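Local coordinates for protein 336aa long hypothetical dTDP-glucose 4,6-dehydratase (Pyrococcus horikoshii, PDB 2HUN) that probably removes water from dTDP-glucose to give the 4-keto-6-deoxy sugar nucleotide, using a bound NAD as its cofactor, at residues K190-T195 / R215-V220; I256-M261 / E266-V271; N18-I23 / W30-I35. All coordinates share one frame; numbering follows the deposited sequence.

Interaction 1 of 3, residues K190-T195 / R215-V220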
loop_
_atom_site.group_PDB
_atom_site.type_symbol
_atom_site.label_atom_id
_atom_site.label_comp_id
_atom_site.label_asym_id
_atom_site.label_seq_id
_atom_site.Cartn_x
_atom_site.Cartn_y
_atom_site.Cartn_z
ATOM N N LYS A 190 -11.469 22.969 -11.161
ATOM C CA LYS A 190 -10.860 22.914 -9.835
ATOM C C LYS A 190 -11.157 24.256 -9.169
ATOM O O LYS A 190 -11.203 25.280 -9.838
ATOM C CB LYS A 190 -9.344 22.694 -9.930
ATOM C CG LYS A 190 -8.914 21.313 -10.431
ATOM C CD LYS A 190 -9.310 20.216 -9.453
ATOM C CE LYS A 190 -8.815 18.849 -9.921
ATOM N NZ LYS A 190 -9.149 17.775 -8.942
ATOM N N LEU A 191 -11.361 24.239 -7.858
ATOM C CA LEU A 191 -11.695 25.438 -7.092
ATOM C C LEU A 191 -11.113 26.794 -7.491
ATOM O O LEU A 191 -11.855 27.717 -7.833
ATOM C CB LEU A 191 -11.350 25.228 -5.615
ATOM C CG LEU A 191 -11.691 26.421 -4.708
ATOM C CD1 LEU A 191 -13.204 26.573 -4.610
ATOM C CD2 LEU A 191 -11.081 26.225 -3.318
ATOM N N ILE A 192 -9.791 26.921 -7.425
ATOM C CA ILE A 192 -9.123 28.182 -7.732
ATOM C C ILE A 192 -9.311 28.639 -9.182
ATOM O O ILE A 192 -9.622 29.803 -9.431
ATOM C CB ILE A 192 -7.623 28.100 -7.347
ATOM C CG1 ILE A 192 -7.517 27.955 -5.821
ATOM C CG2 ILE A 192 -6.878 29.340 -7.803
ATOM C CD1 ILE A 192 -6.115 27.702 -5.299
ATOM N N PRO A 193 -9.131 27.733 -10.158
ATOM C CA PRO A 193 -9.320 28.150 -11.551
ATOM C C PRO A 193 -10.778 28.540 -11.804
ATOM O O PRO A 193 -11.060 29.573 -12.409
ATOM C CB PRO A 193 -8.918 26.907 -12.342
ATOM C CG PRO A 193 -7.886 26.269 -11.459
ATOM C CD PRO A 193 -8.525 26.393 -10.090
ATOM N N LYS A 194 -11.700 27.701 -11.339
ATOM C CA LYS A 194 -13.122 27.960 -11.513
ATOM C C LYS A 194 -13.487 29.324 -10.937
ATOM O O LYS A 194 -14.207 30.101 -11.569
ATOM C CB LYS A 194 -13.949 26.878 -10.816
ATOM C CG LYS A 194 -15.456 27.060 -10.956
ATOM C CD LYS A 194 -16.239 26.090 -10.069
ATOM C CE LYS A 194 -15.858 26.246 -8.596
ATOM N NZ LYS A 194 -15.912 27.668 -8.106
ATOM N N THR A 195 -12.991 29.615 -9.738
ATOM C CA THR A 195 -13.278 30.887 -9.090
ATOM C C THR A 195 -12.773 32.079 -9.904
ATOM O O THR A 195 -13.504 33.050 -10.100
ATOM C CB THR A 195 -12.657 30.950 -7.678
ATOM O OG1 THR A 195 -13.186 29.886 -6.875
ATOM C CG2 THR A 195 -12.981 32.281 -7.009
ATOM N N ARG A 215 -7.888 22.723 3.902
ATOM C CA ARG A 215 -7.010 22.060 2.955
ATOM C C ARG A 215 -5.784 22.947 2.847
ATOM O O ARG A 215 -5.875 24.168 2.979
ATOM C CB ARG A 215 -7.673 21.912 1.579
ATOM C CG ARG A 215 -8.575 20.697 1.472
ATOM C CD ARG A 215 -8.941 20.379 0.032
ATOM N NE ARG A 215 -9.769 21.413 -0.583
ATOM C CZ ARG A 215 -10.328 21.294 -1.782
ATOM N NH1 ARG A 215 -10.142 20.187 -2.490
ATOM N NH2 ARG A 215 -11.081 22.273 -2.270
ATOM N N ASP A 216 -4.636 22.321 2.633
ATOM C CA ASP A 216 -3.390 23.047 2.494
ATOM C C ASP A 216 -3.215 23.331 1.004
ATOM O O ASP A 216 -3.425 22.453 0.167
ATOM C CB ASP A 216 -2.227 22.197 3.020
ATOM C CG ASP A 216 -0.909 22.946 3.016
ATOM O OD1 ASP A 216 -0.800 23.953 3.746
ATOM O OD2 ASP A 216 0.018 22.536 2.279
ATOM N N TRP A 217 -2.850 24.563 0.673
ATOM C CA TRP A 217 -2.655 24.932 -0.720
ATOM C C TRP A 217 -1.192 25.204 -1.001
ATOM O O TRP A 217 -0.552 26.016 -0.327
ATOM C CB TRP A 217 -3.524 26.140 -1.077
ATOM C CG TRP A 217 -4.985 25.811 -0.985
ATOM C CD1 TRP A 217 -5.807 26.003 0.089
ATOM C CD2 TRP A 217 -5.765 25.117 -1.968
ATOM N NE1 TRP A 217 -7.048 25.466 -0.161
ATOM C CE2 TRP A 217 -7.050 24.918 -1.418
ATOM C CE3 TRP A 217 -5.501 24.640 -3.260
ATOM C CZ2 TRP A 217 -8.071 24.262 -2.116
ATOM C CZ3 TRP A 217 -6.519 23.987 -3.953
ATOM C CH2 TRP A 217 -7.785 23.807 -3.377
ATOM N N LEU A 218 -0.665 24.501 -1.997
ATOM C CA LEU A 218 0.735 24.630 -2.384
ATOM C C LEU A 218 0.870 25.087 -3.835
ATOM O O LEU A 218 0.386 24.409 -4.744
ATOM C CB LEU A 218 1.424 23.273 -2.200
ATOM C CG LEU A 218 2.884 23.082 -2.613
ATOM C CD1 LEU A 218 3.785 23.869 -1.686
ATOM C CD2 LEU A 218 3.230 21.601 -2.553
ATOM N N TYR A 219 1.527 26.224 -4.057
ATOM C CA TYR A 219 1.718 26.713 -5.425
ATOM C C TYR A 219 2.497 25.643 -6.188
ATOM O O TYR A 219 3.523 25.162 -5.713
ATOM C CB TYR A 219 2.490 28.036 -5.437
ATOM C CG TYR A 219 2.553 28.670 -6.816
ATOM C CD1 TYR A 219 1.384 28.955 -7.526
ATOM C CD2 TYR A 219 3.779 28.944 -7.429
ATOM C CE1 TYR A 219 1.432 29.490 -8.812
ATOM C CE2 TYR A 219 3.838 29.480 -8.714
ATOM C CZ TYR A 219 2.658 29.746 -9.401
ATOM O OH TYR A 219 2.706 30.235 -10.683
ATOM N N VAL A 220 2.008 25.266 -7.365
ATOM C CA VAL A 220 2.648 24.211 -8.142
ATOM C C VAL A 220 4.153 24.380 -8.353
ATOM O O VAL A 220 4.901 23.407 -8.253
ATOM C CB VAL A 220 1.949 24.014 -9.518
ATOM C CG1 VAL A 220 2.185 25.228 -10.424
ATOM C CG2 VAL A 220 2.450 22.732 -10.173
#

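Interaction 2 of 3, residues I256-M261 / E266-V271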
loop_
_atom_site.group_PDB
_atom_site.type_symbol
_atom_site.label_atom_id
_atom_site.label_comp_id
_atom_site.label_asym_id
_atom_site.label_seq_id
_atom_site.Cartn_x
_atom_site.Cartn_y
_atom_site.Cartn_z
ATOM N N ILE A 256 -9.853 35.696 -0.807
ATOM C CA ILE A 256 -8.532 36.179 -1.194
ATOM C C ILE A 256 -8.418 36.350 -2.710
ATOM O O ILE A 256 -7.814 37.309 -3.189
ATOM C CB ILE A 256 -7.430 35.222 -0.662
ATOM C CG1 ILE A 256 -7.344 35.354 0.862
ATOM C CG2 ILE A 256 -6.090 35.542 -1.305
ATOM C CD1 ILE A 256 -6.381 34.394 1.524
ATOM N N ILE A 257 -9.003 35.427 -3.464
ATOM C CA ILE A 257 -8.967 35.509 -4.921
ATOM C C ILE A 257 -9.661 36.786 -5.398
ATOM O O ILE A 257 -9.152 37.503 -6.258
ATOM C CB ILE A 257 -9.667 34.288 -5.569
ATOM C CG1 ILE A 257 -8.813 33.032 -5.365
ATOM C CG2 ILE A 257 -9.911 34.547 -7.058
ATOM C CD1 ILE A 257 -9.444 31.765 -5.896
ATOM N N LEU A 258 -10.827 37.069 -4.829
ATOM C CA LEU A 258 -11.583 38.256 -5.208
ATOM C C LEU A 258 -10.812 39.519 -4.870
ATOM O O LEU A 258 -10.729 40.439 -5.685
ATOM C CB LEU A 258 -12.943 38.257 -4.509
ATOM C CG LEU A 258 -13.804 37.046 -4.869
ATOM C CD1 LEU A 258 -15.149 37.143 -4.184
ATOM C CD2 LEU A 258 -13.974 36.973 -6.380
ATOM N N ARG A 259 -10.248 39.566 -3.667
ATOM C CA ARG A 259 -9.472 40.724 -3.256
ATOM C C ARG A 259 -8.337 40.958 -4.243
ATOM O O ARG A 259 -8.154 42.067 -4.742
ATOM C CB ARG A 259 -8.895 40.518 -1.849
ATOM C CG ARG A 259 -7.718 41.435 -1.534
ATOM C CD ARG A 259 -7.353 41.414 -0.055
ATOM N NE ARG A 259 -6.871 40.114 0.412
ATOM C CZ ARG A 259 -5.640 39.643 0.205
ATOM N NH1 ARG A 259 -4.746 40.357 -0.469
ATOM N NH2 ARG A 259 -5.302 38.454 0.685
ATOM N N LEU A 260 -7.588 39.897 -4.535
ATOM C CA LEU A 260 -6.450 39.990 -5.443
ATOM C C LEU A 260 -6.844 40.268 -6.885
ATOM O O LEU A 260 -5.998 40.616 -7.710
ATOM C CB LEU A 260 -5.599 38.719 -5.349
ATOM C CG LEU A 260 -4.904 38.557 -3.989
ATOM C CD1 LEU A 260 -4.186 37.217 -3.913
ATOM C CD2 LEU A 260 -3.924 39.704 -3.786
ATOM N N MET A 261 -8.127 40.110 -7.188
ATOM C CA MET A 261 -8.615 40.394 -8.528
ATOM C C MET A 261 -9.165 41.820 -8.512
ATOM O O MET A 261 -9.888 42.239 -9.418
ATOM C CB MET A 261 -9.704 39.394 -8.932
ATOM C CG MET A 261 -9.163 38.053 -9.410
ATOM S SD MET A 261 -10.450 36.889 -9.931
ATOM C CE MET A 261 -10.413 37.122 -11.706
ATOM N N GLU A 266 -19.245 40.724 -3.377
ATOM C CA GLU A 266 -20.657 40.616 -3.769
ATOM C C GLU A 266 -20.977 39.329 -4.525
ATOM O O GLU A 266 -22.116 38.865 -4.522
ATOM C CB GLU A 266 -21.052 41.786 -4.675
ATOM C CG GLU A 266 -20.596 43.173 -4.225
ATOM C CD GLU A 266 -21.259 43.634 -2.942
ATOM O OE1 GLU A 266 -21.090 42.953 -1.908
ATOM O OE2 GLU A 266 -21.939 44.686 -2.968
ATOM N N LEU A 267 -19.965 38.774 -5.184
ATOM C CA LEU A 267 -20.109 37.556 -5.974
ATOM C C LEU A 267 -20.281 36.302 -5.135
ATOM O O LEU A 267 -20.709 35.264 -5.645
ATOM C CB LEU A 267 -18.895 37.388 -6.889
ATOM C CG LEU A 267 -18.783 38.355 -8.064
ATOM C CD1 LEU A 267 -17.436 38.177 -8.750
ATOM C CD2 LEU A 267 -19.925 38.095 -9.034
ATOM N N ILE A 268 -19.949 36.390 -3.851
ATOM C CA ILE A 268 -20.083 35.233 -2.973
ATOM C C ILE A 268 -21.548 34.934 -2.676
ATOM O O ILE A 268 -22.274 35.780 -2.150
ATOM C CB ILE A 268 -19.334 35.434 -1.634
ATOM C CG1 ILE A 268 -17.839 35.626 -1.890
ATOM C CG2 ILE A 268 -19.524 34.216 -0.751
ATOM C CD1 ILE A 268 -17.018 35.810 -0.624
ATOM N N GLU A 269 -21.971 33.723 -3.022
ATOM C CA GLU A 269 -23.342 33.284 -2.808
ATOM C C GLU A 269 -23.338 32.030 -1.941
ATOM O O GLU A 269 -23.140 30.913 -2.428
ATOM C CB GLU A 269 -24.017 32.989 -4.151
ATOM C CG GLU A 269 -25.442 32.466 -4.039
ATOM C CD GLU A 269 -26.493 33.561 -4.091
ATOM O OE1 GLU A 269 -26.157 34.700 -4.479
ATOM O OE2 GLU A 269 -27.662 33.275 -3.758
ATOM N N LEU A 270 -23.558 32.234 -0.648
ATOM C CA LEU A 270 -23.577 31.041 0.190
ATOM C C LEU A 270 -24.920 30.309 0.077
ATOM O O LEU A 270 -25.981 30.851 0.355
ATOM C CB LEU A 270 -23.349 31.475 1.640
ATOM C CG LEU A 270 -22.477 32.734 1.767
ATOM C CD1 LEU A 270 -22.448 33.289 3.194
ATOM C CD2 LEU A 270 -21.015 32.486 1.379
ATOM N N VAL A 271 -24.842 29.042 -0.387
ATOM C CA VAL A 271 -26.044 28.219 -0.515
ATOM C C VAL A 271 -26.120 27.156 0.585
ATOM O O VAL A 271 -25.345 27.143 1.534
ATOM C CB VAL A 271 -26.017 27.540 -1.885
ATOM C CG1 VAL A 271 -26.213 28.578 -2.987
ATOM C CG2 VAL A 271 -24.689 26.835 -2.091
#

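Interaction 3 of 3, residues N18-I23 / W30-I35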
loop_
_atom_site.group_PDB
_atom_site.type_symbol
_atom_site.label_atom_id
_atom_site.label_comp_id
_atom_site.label_asym_id
_atom_site.label_seq_id
_atom_site.Cartn_x
_atom_site.Cartn_y
_atom_site.Cartn_z
ATOM N N ASN A 18 4.111 21.533 -15.613
ATOM C CA ASN A 18 4.794 22.588 -14.879
ATOM C C ASN A 18 6.230 22.154 -14.552
ATOM O O ASN A 18 7.161 22.950 -14.643
ATOM C CB ASN A 18 4.035 22.901 -13.586
ATOM C CG ASN A 18 2.935 23.927 -13.792
ATOM O OD1 ASN A 18 3.208 25.107 -13.982
ATOM N ND2 ASN A 18 1.689 23.478 -13.762
ATOM N N PHE A 19 6.398 20.888 -14.175
ATOM C CA PHE A 19 7.716 20.360 -13.839
ATOM C C PHE A 19 8.642 20.422 -15.051
ATOM O O PHE A 19 9.747 20.963 -14.976
ATOM C CB PHE A 19 7.606 18.906 -13.361
ATOM C CG PHE A 19 8.924 18.300 -12.943
ATOM C CD1 PHE A 19 9.531 18.669 -11.742
ATOM C CD2 PHE A 19 9.568 17.380 -13.763
ATOM C CE1 PHE A 19 10.756 18.130 -11.368
ATOM C CE2 PHE A 19 10.796 16.833 -13.398
ATOM C CZ PHE A 19 11.392 17.210 -12.196
ATOM N N ILE A 20 8.183 19.864 -16.169
ATOM C CA ILE A 20 8.971 19.852 -17.394
ATOM C C ILE A 20 9.407 21.249 -17.853
ATOM O O ILE A 20 10.571 21.455 -18.179
ATOM C CB ILE A 20 8.201 19.149 -18.536
ATOM C CG1 ILE A 20 8.045 17.663 -18.191
ATOM C CG2 ILE A 20 8.932 19.351 -19.867
ATOM C CD1 ILE A 20 7.237 16.843 -19.194
ATOM N N ARG A 21 8.485 22.208 -17.874
ATOM C CA ARG A 21 8.833 23.566 -18.293
ATOM C C ARG A 21 9.902 24.138 -17.353
ATOM O O ARG A 21 10.899 24.722 -17.791
ATOM C CB ARG A 21 7.589 24.465 -18.276
ATOM C CG ARG A 21 7.797 25.833 -18.933
ATOM C CD ARG A 21 6.473 26.580 -19.087
ATOM N NE ARG A 21 5.485 25.820 -19.855
ATOM C CZ ARG A 21 5.396 25.824 -21.186
ATOM N NH1 ARG A 21 6.235 26.551 -21.915
ATOM N NH2 ARG A 21 4.464 25.097 -21.794
ATOM N N TYR A 22 9.684 23.961 -16.054
ATOM C CA TYR A 22 10.622 24.440 -15.044
ATOM C C TYR A 22 12.003 23.801 -15.240
ATOM O O TYR A 22 13.021 24.488 -15.321
ATOM C CB TYR A 22 10.092 24.092 -13.651
ATOM C CG TYR A 22 11.030 24.444 -12.525
ATOM C CD1 TYR A 22 11.004 25.709 -11.943
ATOM C CD2 TYR A 22 11.944 23.505 -12.034
ATOM C CE1 TYR A 22 11.867 26.033 -10.889
ATOM C CE2 TYR A 22 12.808 23.818 -10.987
ATOM C CZ TYR A 22 12.763 25.082 -10.421
ATOM O OH TYR A 22 13.612 25.400 -9.388
ATOM N N ILE A 23 12.031 22.477 -15.310
ATOM C CA ILE A 23 13.281 21.749 -15.482
ATOM C C ILE A 23 14.093 22.173 -16.706
ATOM O O ILE A 23 15.291 22.437 -16.596
ATOM C CB ILE A 23 13.018 20.224 -15.530
ATOM C CG1 ILE A 23 12.945 19.678 -14.101
ATOM C CG2 ILE A 23 14.081 19.516 -16.356
ATOM C CD1 ILE A 23 14.107 20.110 -13.206
ATOM N N TRP A 30 20.010 19.690 -19.561
ATOM C CA TRP A 30 19.211 18.523 -19.217
ATOM C C TRP A 30 18.288 18.163 -20.373
ATOM O O TRP A 30 18.006 18.992 -21.235
ATOM C CB TRP A 30 18.380 18.800 -17.965
ATOM C CG TRP A 30 19.151 18.762 -16.683
ATOM C CD1 TRP A 30 20.452 19.138 -16.486
ATOM C CD2 TRP A 30 18.637 18.410 -15.392
ATOM N NE1 TRP A 30 20.777 19.046 -15.153
ATOM C CE2 TRP A 30 19.682 18.602 -14.459
ATOM C CE3 TRP A 30 17.394 17.955 -14.935
ATOM C CZ2 TRP A 30 19.519 18.356 -13.090
ATOM C CZ3 TRP A 30 17.232 17.710 -13.571
ATOM C CH2 TRP A 30 18.293 17.912 -12.666
ATOM N N GLU A 31 17.825 16.919 -20.385
ATOM C CA GLU A 31 16.923 16.444 -21.423
ATOM C C GLU A 31 15.724 15.745 -20.794
ATOM O O GLU A 31 15.837 15.119 -19.740
ATOM C CB GLU A 31 17.642 15.474 -22.355
ATOM C CG GLU A 31 18.711 16.110 -23.220
ATOM C CD GLU A 31 19.421 15.089 -24.084
ATOM O OE1 GLU A 31 18.733 14.354 -24.821
ATOM O OE2 GLU A 31 20.666 15.017 -24.024
ATOM N N VAL A 32 14.578 15.843 -21.452
ATOM C CA VAL A 32 13.372 15.227 -20.942
ATOM C C VAL A 32 12.625 14.367 -21.954
ATOM O O VAL A 32 12.439 14.748 -23.109
ATOM C CB VAL A 32 12.393 16.297 -20.427
ATOM C CG1 VAL A 32 11.031 15.668 -20.161
ATOM C CG2 VAL A 32 12.945 16.944 -19.159
ATOM N N ILE A 33 12.214 13.191 -21.505
ATOM C CA ILE A 33 11.416 12.298 -22.314
ATOM C C ILE A 33 10.140 12.203 -21.504
ATOM O O ILE A 33 10.166 11.759 -20.357
ATOM C CB ILE A 33 12.008 10.892 -22.426
ATOM C CG1 ILE A 33 13.312 10.925 -23.219
ATOM C CG2 ILE A 33 10.992 9.973 -23.085
ATOM C CD1 ILE A 33 14.024 9.585 -23.262
ATOM N N ASN A 34 9.035 12.637 -22.094
ATOM C CA ASN A 34 7.745 12.615 -21.429
ATOM C C ASN A 34 6.886 11.469 -21.937
ATOM O O ASN A 34 6.537 11.420 -23.114
ATOM C CB ASN A 34 7.040 13.971 -21.647
ATOM C CG ASN A 34 5.569 13.944 -21.272
ATOM O OD1 ASN A 34 5.126 13.096 -20.508
ATOM N ND2 ASN A 34 4.807 14.900 -21.802
ATOM N N ILE A 35 6.563 10.532 -21.052
ATOM C CA ILE A 35 5.718 9.416 -21.437
ATOM C C ILE A 35 4.368 9.677 -20.790
ATOM O O ILE A 35 4.259 9.823 -19.575
ATOM C CB ILE A 35 6.305 8.051 -20.981
ATOM C CG1 ILE A 35 5.350 6.925 -21.377
ATOM C CG2 ILE A 35 6.567 8.053 -19.480
ATOM C CD1 ILE A 35 5.892 5.532 -21.121
#

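Interaction 1 of 3, residues K190-T195 / R215-V220
Leu191, whose side chain packs on Trp217, has a carbonyl oxygen gripped twice by one residue a turn further along the helix: Thr195 OG1 donates to Leu191 O over 2.7 Å, and Thr195 N donates to Leu191 O over 2.9 Å. The hydroxyl comes in 37° out of the carbonyl plane and the amide from the opposite face, so a single acceptor satisfies both the helix backbone and a buried threonine hydroxyl. This double grip would be expected to stiffen the turn from which Leu191 and Ile192 reach toward the strand.

The contact itself is apolar. With CG turned opposite the backbone N (chi1 -179°) and a bend at chi2 (69°), Leu191 brings CD2 3.8 Å from Trp217 CZ2, the leucine crossing the indole at about a right angle. Ile192 and the tryptophan slide past each other in opposite directions. The far end of the isoleucine, CD1, comes 3.7 Å from Trp217 CE3, above the ring plane but offset toward its rim. Two neighbouring residues thus meet separate parts of one six-membered ring. The axes of helix 191-195 and strand 215-219 are 12.8 Å apart, a distance that the large, flat indole, reaching from the strand, helps to span. Two residues back on the strand, Trp217 CH2 stands 3.8 Å above the plane of the Arg215 guanidinium, offset toward its rim.

Val253 of helix 250-260 and Asn180 of strand 172-182 also touch Trp217, whose side chain is about 7 Å from the bound NAD. Helix 191-200 thus packs against strand 215-219 of the mixed sheet, consistent with the extended short-chain dehydrogenase/reductase family, whose Rossmann-type sheet carries the NAD.

Interaction 2 of 3, residues I256-M261 / E266-V271
Leu258 and Ile268 make the closest approach here, with Leu258 CD1 lying 3.8 Å from Ile268 CG1. The other methyl of the leucine, CD2, is turned to Leu267 and stands 4.4 Å from Leu267 CD1, a looser touch. One branched side chain therefore straddles two consecutive residues, Leu267 and Ile268, and the forked tip of leucine suits that task: each methyl has its own partner.

The torsions explain the reach. In Leu258, CG lies anti to the carbonyl carbon (chi1 -60°), a common setting on helices, and the chain extends straight from the helix surface toward the strand. Ile268 does not aim its CB directly at the helix, yet its CG1 comes within van der Waals contact of CD1 of the leucine. Leu267 directs its side chain toward the helix.

Beyond this first shell, backbone bonds hold the helix end in position. Leu260 N donates to Ile256 O over 2.9 Å, while Met261 N bonds to Leu258 O over 3.0 Å, a tighter, three-residue turn near the C-terminal end of the helix. Ile205 then bonds through its backbone to Leu267 and Glu269, fixing the strand side.

Ile205 and Ala199 also touch Leu258, so the leucine is buried between helix 191-200, strand 205-208 and its own partners. Ile268 rests in addition on Leu251, Val254 and Lys255, earlier in helix 250-260. That helix accordingly covers the small parallel pair formed by strands 205-208 and 268-271, while Leu260 packs on Ile304 and Ile308 of helix 300-313 and Met261, next in the chain, on Ile308.

Interaction 3 of 3, residues N18-I23 / W30-I35
Ile23 packs against Trp30 and Val32 inside the beta-alpha-beta unit of the Rossmann fold, where helix 14-26 links strand 5-9 to strand 31-36. From CB, which faces the strand, the side chain divides. CG2 comes 3.9 Å from Trp30 CE3 and 4.0 Å from Val32 CG2, serving both residues with one methyl. CG1 takes the other course and sits 3.5 Å above the plane of the Phe19 ring, offset toward its rim. A bend at chi2 (-49°) then turns the tip, CD1, to within 4.0 Å of Trp30 CZ3. Isoleucine thus fills three directions at once, so the branched side chain suits a buried place between helix and strand.

The helix runs nearly antiparallel to the strand, at 163°, as expected when a crossover returns to a parallel sheet. Trp30, just before the strand, also stacks on His27. Farther along, the strand leads to Asp36, which binds NAD, and the helix begins at Phe14 and Ile15, which also bind it. One turn before Ile23, Ile20 carries the packing to that end: its CG1 lies 4.1 Å from Val32 CG1, and its CD1 3.8 Å from Asn34 CB.

Along the chain, interaction 3 closes first, interaction 1 follows, and interaction 2 comes last. Interactions 1 and 3 have centres about 23 Å apart and reach the same mixed sheet; they meet where Val220, at the start of helix 220-233, packs on Asn18 of helix 14-26. Interactions 1 and 2 are nearer, about 14 Å between centres, and join through Ile257, which touches both Ile192 and Thr195. Interactions 2 and 3 do not touch, their centres being about 35 Å apart. The row thus runs from the crossover of the NAD-binding sheet, past strand 215-219, also close to the cofactor, so packing is continuous from the cofactor-binding sheet to the outlying two-stranded sheet.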